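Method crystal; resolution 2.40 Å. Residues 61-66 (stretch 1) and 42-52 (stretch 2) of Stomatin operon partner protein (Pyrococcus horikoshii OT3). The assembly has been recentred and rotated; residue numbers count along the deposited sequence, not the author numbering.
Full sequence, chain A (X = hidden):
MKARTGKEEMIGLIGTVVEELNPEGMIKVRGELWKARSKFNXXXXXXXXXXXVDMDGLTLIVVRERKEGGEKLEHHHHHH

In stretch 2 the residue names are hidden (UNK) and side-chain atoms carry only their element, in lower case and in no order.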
# COMPACT_ATOMS: atom_id res chain seq x y z
N ILE A 61 -6.08 3.56 -5.77
CA ILE A 61 -5.43 2.39 -6.36
C ILE A 61 -5.17 1.41 -5.24
O ILE A 61 -4.63 1.77 -4.19
CB ILE A 61 -4.16 2.78 -7.13
CG1 ILE A 61 -4.56 3.66 -8.32
CG2 ILE A 61 -3.41 1.55 -7.65
CD1 ILE A 61 -3.49 4.65 -8.71
N VAL A 62 -5.60 0.17 -5.44
CA VAL A 62 -5.70 -0.81 -4.37
C VAL A 62 -5.15 -2.14 -4.86
O VAL A 62 -5.15 -2.41 -6.07
CB VAL A 62 -7.17 -1.00 -3.90
CG1 VAL A 62 -7.78 0.31 -3.43
CG2 VAL A 62 -8.03 -1.60 -4.99
N VAL A 63 -4.67 -2.94 -3.91
CA VAL A 63 -4.41 -4.37 -4.12
C VAL A 63 -5.33 -5.11 -3.16
O VAL A 63 -5.77 -4.52 -2.16
CB VAL A 63 -2.93 -4.77 -3.87
CG1 VAL A 63 -2.00 -4.09 -4.87
CG2 VAL A 63 -2.49 -4.45 -2.44
N ARG A 64 -5.64 -6.38 -3.42
CA ARG A 64 -6.38 -7.13 -2.39
C ARG A 64 -5.49 -7.37 -1.19
O ARG A 64 -4.28 -7.54 -1.32
CB ARG A 64 -7.01 -8.45 -2.88
CG ARG A 64 -6.29 -9.21 -3.96
CD ARG A 64 -6.78 -10.66 -4.01
NE ARG A 64 -8.21 -10.80 -3.80
CZ ARG A 64 -9.11 -10.93 -4.77
NH1 ARG A 64 -8.74 -10.94 -6.04
NH2 ARG A 64 -10.39 -11.04 -4.47
N GLU A 65 -6.11 -7.34 -0.02
CA GLU A 65 -5.40 -7.51 1.22
C GLU A 65 -4.68 -8.87 1.22
O GLU A 65 -5.24 -9.88 0.79
CB GLU A 65 -6.39 -7.36 2.38
CG GLU A 65 -5.82 -7.58 3.78
CD GLU A 65 -4.82 -6.52 4.22
OE1 GLU A 65 -4.33 -5.74 3.37
OE2 GLU A 65 -4.51 -6.47 5.42
N ARG A 66 -3.42 -8.89 1.67
CA ARG A 66 -2.65 -10.13 1.77
C ARG A 66 -3.14 -11.06 2.88
O ARG A 66 -3.56 -10.61 3.95
CB ARG A 66 -1.17 -9.83 1.96
CG ARG A 66 -0.55 -9.04 0.82
CD ARG A 66 -0.07 -9.95 -0.29
NE ARG A 66 0.62 -9.17 -1.31
CZ ARG A 66 1.65 -9.58 -2.04
NH1 ARG A 66 2.16 -10.80 -1.87
NH2 ARG A 66 2.18 -8.77 -2.94
N UNK A 42 -6.97 -8.29 -12.59
CA UNK A 42 -8.02 -8.00 -13.56
C UNK A 42 -9.38 -7.80 -12.90
O UNK A 42 -10.24 -7.11 -13.47
N UNK A 43 -9.56 -8.38 -11.70
CA UNK A 43 -10.87 -8.43 -11.03
C UNK A 43 -10.80 -8.70 -9.52
O UNK A 43 -10.31 -9.75 -9.09
n UNK A 43 -14.71 -12.04 -13.57
c UNK A 43 -14.42 -10.73 -12.92
c UNK A 43 -13.84 -10.91 -11.53
c UNK A 43 -11.77 -9.47 -11.70
c UNK A 43 -13.15 -9.63 -11.07
N UNK A 44 -11.29 -7.76 -8.72
CA UNK A 44 -11.46 -7.96 -7.28
C UNK A 44 -12.95 -7.86 -6.91
O UNK A 44 -13.61 -6.88 -7.21
c UNK A 44 -10.76 -7.25 -4.96
c UNK A 44 -10.61 -6.97 -6.45
c UNK A 44 -9.13 -7.05 -6.87
c UNK A 44 -8.22 -6.08 -6.13
N UNK A 45 -13.46 -8.91 -6.26
CA UNK A 45 -14.90 -9.12 -6.09
C UNK A 45 -15.53 -8.30 -4.97
O UNK A 45 -14.85 -7.85 -4.05
c UNK A 45 -13.33 -11.96 -7.00
c UNK A 45 -15.20 -10.61 -5.84
o UNK A 45 -12.95 -12.78 -7.86
o UNK A 45 -12.53 -11.45 -6.17
c UNK A 45 -14.81 -11.56 -6.98
N UNK A 46 -16.85 -8.12 -5.06
CA UNK A 46 -17.64 -7.45 -4.03
C UNK A 46 -17.46 -8.12 -2.67
O UNK A 46 -17.48 -9.35 -2.56
n UNK A 46 -22.84 -5.22 -2.83
c UNK A 46 -19.11 -7.44 -4.46
c UNK A 46 -20.10 -6.82 -3.49
c UNK A 46 -22.56 -6.68 -2.96
c UNK A 46 -21.51 -6.98 -4.02
N UNK A 47 -17.28 -7.32 -1.63
CA UNK A 47 -17.06 -7.84 -0.29
C UNK A 47 -15.60 -8.11 0.07
O UNK A 47 -15.28 -8.22 1.24
N UNK A 48 -14.73 -8.21 -0.93
CA UNK A 48 -13.29 -8.43 -0.68
C UNK A 48 -12.65 -7.23 0.04
O UNK A 48 -13.03 -6.09 -0.19
c UNK A 48 -12.36 -11.29 -2.23
o UNK A 48 -13.09 -12.31 -2.11
c UNK A 48 -12.99 -9.99 -2.72
o UNK A 48 -11.13 -11.30 -1.97
c UNK A 48 -12.52 -8.74 -1.97
N UNK A 49 -11.69 -7.52 0.91
CA UNK A 49 -10.88 -6.51 1.58
C UNK A 49 -9.70 -6.07 0.70
O UNK A 49 -8.99 -6.89 0.14
n UNK A 49 -14.57 -5.71 5.30
c UNK A 49 -10.36 -7.04 2.92
c UNK A 49 -13.59 -6.80 5.03
c UNK A 49 -12.34 -6.31 4.29
c UNK A 49 -11.45 -7.47 3.89
N UNK A 50 -9.50 -4.76 0.59
CA UNK A 50 -8.40 -4.22 -0.21
C UNK A 50 -7.56 -3.24 0.61
O UNK A 50 -8.02 -2.67 1.61
c UNK A 50 -9.44 -4.48 -2.51
c UNK A 50 -9.92 -2.42 -1.16
c UNK A 50 -8.89 -3.49 -1.49
N UNK A 51 -6.32 -3.04 0.15
CA UNK A 51 -5.39 -2.10 0.77
C UNK A 51 -5.16 -0.93 -0.19
O UNK A 51 -4.93 -1.16 -1.37
c UNK A 51 -3.03 -2.77 3.27
n UNK A 51 -3.73 -3.65 5.87
c UNK A 51 -3.98 -2.40 5.51
c UNK A 51 -3.08 -2.10 1.91
n UNK A 51 -4.56 -1.58 6.37
c UNK A 51 -4.06 -2.83 1.00
n UNK A 51 -3.67 -1.97 4.29
N UNK A 52 -5.19 0.30 0.31
CA UNK A 52 -4.95 1.47 -0.54
C UNK A 52 -3.44 1.72 -0.70
O UNK A 52 -2.76 1.94 0.30
c UNK A 52 -5.57 3.88 -1.02
c UNK A 52 -7.12 2.46 0.33
c UNK A 52 -5.66 2.74 -0.01

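Position 42 has backbone atoms and nothing beyond CA, so it is glycine, Gly-42. It lies out of reach of stretch 1, and its surroundings would leave room for a CB; the identity rests on the missing atoms alone.

Position 43 carries four carbons in a row ending in nitrogen: Lys-43. Its CA-to-CB bond points away from stretch 1, and the exposed amine suits a charged chain.

At position 44 there are four carbons, forked at the first, with one arm two carbons long, which is the pattern of Ile-44. It points toward stretch 1 and is buried. Its CD1 reaches 3.8 Å from the backbone N of Arg-64, while its CG2 lies 3.8 Å from NH2 of Arg-64, over one face of the guanidinium. A branched hydrocarbon fits here, because the flat face of that group, unlike its edge, offers no hydrogen-bond donors.

Position 45 shows three carbons, the third carrying two oxygens. Glutamine would put a nitrogen there, so this is Glu-45. Its OE1 accepts a hydrogen bond from NH2 of Arg-64 at 2.8 Å, part of a salt bridge.

Position 46, again four carbons in a row and a terminal nitrogen, is Lys-46. It is exposed and makes no contact with stretch 1.

Position 47 has no side-chain atoms and is Gly-47. Here the backbone itself calls for glycine: at phi 89° and psi -19°, a CB would be jammed against the carbonyl O of Lys-46. The residue occupies the third place of a type II turn running from 45 to 48, closed by a hydrogen bond from N of residue 48 to O of Glu-45 at 3.1 Å.

Position 48 has three carbons and two terminal oxygens, hence Glu-48. Its OE2 accepts a 2.6 Å hydrogen bond from NH2 of Arg-64, giving a second salt bridge.

Position 49 has four carbons in a row ending in nitrogen: Lys-49. Its CB lies 4.0 Å from CB of Glu-65, but the chain's end leads away. Its backbone O accepts a hydrogen bond from N of Glu-65 at 2.9 Å.

Position 50, one carbon bearing two more, is Val-50. Its CB packs 3.9 Å from CB of Val-62, compact and apolar in a buried site.

Position 51 has three carbons, a nitrogen, then a carbon with two nitrogens: Arg-51. Its NH1 forms a salt bridge with OE2 of Glu-65 at 3.0 Å, which helps settle a charge in a buried place.

Position 52 is another three-carbon fork, Val-52, with CG2 4.4 Å from CG1 of Val-62.

The contact joins two antiparallel strands. N of Arg-51 donates to O of Val-63 at 2.8 Å, and N of Val-63 returns a bond to O of Arg-51 at 3.1 Å. Val-62 and Val-52 share one side of the sheet, Val-63 and Arg-51 the other. Beyond this ladder, the turn brings both glutamates to the guanidinium edge of Arg-64, tying the loop to the strand.

Stretch 2 42-52: GKIEKGEKVRV
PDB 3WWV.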